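PDB 4GDI: neuraminidase from Influenza A virus, which is a neuraminidase-like viral glycoprotein predicted to remove terminal sialic acid from glycoconjugates, although its putative active site is diverged. Local coordinates for residues W9-Q14 with G333-C338. Residues are numbered along the deposited sequence; the frame is centred on the assembly and turned at random.
Sequences WRAKSQ and GCQRIC. With NO3 (nitrate ion), chain V.
In the neuraminidase beta-propeller, the N-terminal arm before strand 20-25 meets the loop entering strand 338-346, and Gln335 carries most of the noncovalent contact, a worked example of one buried amide serving several backbone partners. Its CG lies anti to the backbone N (chi1 176°) and the chain then bends at chi2, which sets the position of CD. Lys12 N donates to Gln335 OE1 on a lone pair in the carbonyl plane (3.0 Å, 163° at the hydrogen), and a water that accepts from Trp9 NE1 donates to the same oxygen, 2.9 Å from it. Ala11 CA closes to 3.3 Å from Gln335 OE1. The amide stands at 81° to the Trp9 ring. Gln335 NE2 donates to Arg336 O (3.0 Å) and to Pro326 O, which together with the OE1 bonds should fix the amide's flip. Further along, Gln335 N gives a nearly straight bond to Gln14 O (2.7 Å), and Cys334 CB packs 3.4 Å from that Gln14 O. The aliphatic part of Lys12 crosses Gln335 at about a right angle, CD resting 3.8 Å from Cys334 O, while NZ bonds to Asp329 O and Ser332 O. The Cys334-Cys16 disulfide joins arm and loop covalently; strand 200-205 flanks them, touching Trp9 through Thr204 and Gln335 through Ile205, and the loop runs on into strand 338-346.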
loop_
_atom_site.group_PDB
_atom_site.type_symbol
_atom_site.label_atom_id
_atom_site.label_comp_id
_atom_site.label_asym_id
_atom_site.label_seq_id
_atom_site.Cartn_x
_atom_site.Cartn_y
_atom_site.Cartn_z
ATOM N N TRP A 9 -19.966 16.767 8.875
ATOM C CA TRP A 9 -20.384 15.787 9.845
ATOM C C TRP A 9 -20.985 16.464 11.058
ATOM O O TRP A 9 -20.607 17.578 11.409
ATOM C CB TRP A 9 -19.177 14.956 10.274
ATOM C CG TRP A 9 -19.485 13.967 11.321
ATOM C CD1 TRP A 9 -20.005 12.733 11.137
ATOM C CD2 TRP A 9 -19.271 14.113 12.731
ATOM N NE1 TRP A 9 -20.139 12.092 12.342
ATOM C CE2 TRP A 9 -19.692 12.916 13.340
ATOM C CE3 TRP A 9 -18.761 15.137 13.536
ATOM C CZ2 TRP A 9 -19.629 12.708 14.727
ATOM C CZ3 TRP A 9 -18.690 14.934 14.907
ATOM C CH2 TRP A 9 -19.122 13.723 15.491
ATOM N N ARG A 10 -21.926 15.785 11.695
ATOM C CA ARG A 10 -22.313 16.130 13.052
ATOM C C ARG A 10 -22.720 14.852 13.752
ATOM O O ARG A 10 -23.112 13.885 13.102
ATOM C CB ARG A 10 -23.451 17.151 13.069
ATOM C CG ARG A 10 -24.782 16.607 12.615
ATOM C CD ARG A 10 -25.631 17.710 12.003
ATOM N NE ARG A 10 -25.010 18.237 10.785
ATOM C CZ ARG A 10 -25.532 18.171 9.561
ATOM N NH1 ARG A 10 -26.719 17.610 9.345
ATOM N NH2 ARG A 10 -24.857 18.684 8.539
ATOM N N ALA A 11 -22.630 14.852 15.075
ATOM C CA ALA A 11 -22.976 13.683 15.867
ATOM C C ALA A 11 -24.424 13.269 15.630
ATOM O O ALA A 11 -25.261 14.092 15.297
ATOM C CB ALA A 11 -22.765 13.976 17.330
ATOM N N LYS A 12 -24.716 11.991 15.818
ATOM C CA LYS A 12 -26.089 11.529 15.743
ATOM C C LYS A 12 -26.813 12.145 16.930
ATOM O O LYS A 12 -26.169 12.616 17.861
ATOM C CB LYS A 12 -26.157 10.002 15.758
ATOM C CG LYS A 12 -25.181 9.379 14.775
ATOM C CD LYS A 12 -25.698 8.103 14.144
ATOM C CE LYS A 12 -24.763 7.666 13.012
ATOM N NZ LYS A 12 -25.466 6.903 11.967
ATOM N N SER A 13 -28.141 12.126 16.899
ATOM C CA SER A 13 -28.950 12.996 17.754
ATOM C C SER A 13 -28.890 12.658 19.239
ATOM O O SER A 13 -29.133 13.509 20.082
ATOM C CB SER A 13 -30.411 13.005 17.274
ATOM O OG SER A 13 -30.979 11.704 17.328
ATOM N N GLN A 14 -28.581 11.416 19.573
ATOM C CA GLN A 14 -28.443 11.055 20.972
ATOM C C GLN A 14 -27.277 10.093 21.120
ATOM O O GLN A 14 -26.970 9.346 20.205
ATOM C CB GLN A 14 -29.724 10.395 21.489
ATOM C CG GLN A 14 -30.965 11.286 21.425
ATOM C CD GLN A 14 -30.872 12.495 22.351
ATOM O OE1 GLN A 14 -30.175 12.462 23.369
ATOM N NE2 GLN A 14 -31.574 13.572 21.996
ATOM N N GLY A 333 -28.135 3.839 15.231
ATOM C CA GLY A 333 -28.934 5.045 15.109
ATOM C C GLY A 333 -28.514 6.099 16.117
ATOM O O GLY A 333 -28.896 7.262 15.996
ATOM N N CYS A 334 -27.720 5.693 17.107
ATOM C CA CYS A 334 -27.260 6.599 18.149
ATOM C C CYS A 334 -25.754 6.824 18.004
ATOM O O CYS A 334 -25.073 6.103 17.266
ATOM C CB CYS A 334 -27.603 6.037 19.535
ATOM S SG CYS A 334 -27.016 4.343 19.820
ATOM N N GLN A 335 -25.243 7.834 18.697
ATOM C CA GLN A 335 -23.848 8.219 18.559
ATOM C C GLN A 335 -22.974 7.393 19.512
ATOM O O GLN A 335 -23.179 7.385 20.731
ATOM C CB GLN A 335 -23.690 9.718 18.812
ATOM C CG GLN A 335 -22.265 10.213 18.783
ATOM C CD GLN A 335 -21.633 10.025 17.441
ATOM O OE1 GLN A 335 -22.146 10.508 16.432
ATOM N NE2 GLN A 335 -20.507 9.316 17.408
ATOM N N ARG A 336 -22.001 6.688 18.963
ATOM C CA ARG A 336 -21.113 5.887 19.802
ATOM C C ARG A 336 -20.003 6.744 20.409
ATOM O O ARG A 336 -19.628 7.792 19.870
ATOM C CB ARG A 336 -20.507 4.725 19.004
ATOM C CG ARG A 336 -21.498 3.608 18.663
ATOM C CD ARG A 336 -20.768 2.323 18.275
ATOM N NE ARG A 336 -19.926 2.494 17.084
ATOM C CZ ARG A 336 -18.767 1.882 16.887
ATOM N NH1 ARG A 336 -18.282 1.041 17.806
ATOM N NH2 ARG A 336 -18.084 2.104 15.774
ATOM N N ILE A 337 -19.454 6.261 21.519
ATOM C CA ILE A 337 -18.335 6.934 22.180
ATOM C C ILE A 337 -17.258 5.895 22.466
ATOM O O ILE A 337 -17.555 4.751 22.853
ATOM C CB ILE A 337 -18.779 7.658 23.489
ATOM C CG1 ILE A 337 -17.615 8.437 24.112
ATOM C CG2 ILE A 337 -19.349 6.686 24.500
ATOM C CD1 ILE A 337 -17.072 9.536 23.221
ATOM N N CYS A 338 -16.006 6.276 22.240
ATOM C CA CYS A 338 -14.897 5.354 22.453
ATOM C C CYS A 338 -13.804 6.086 23.204
ATOM O O CYS A 338 -13.837 7.311 23.333
ATOM C CB CYS A 338 -14.340 4.855 21.108
ATOM S SG CYS A 338 -15.511 4.053 19.975
HETATM N N NO3 V . -15.365 -0.231 16.055
HETATM O O1 NO3 V . -15.498 0.958 16.778
HETATM O O2 NO3 V . -14.139 -0.913 15.997
HETATM O O3 NO3 V . -16.457 -0.768 15.389
HETATM O O HOH W 1 -21.698 9.942 13.664
HETATM O O HOH W 2 -29.655 9.076 17.821
#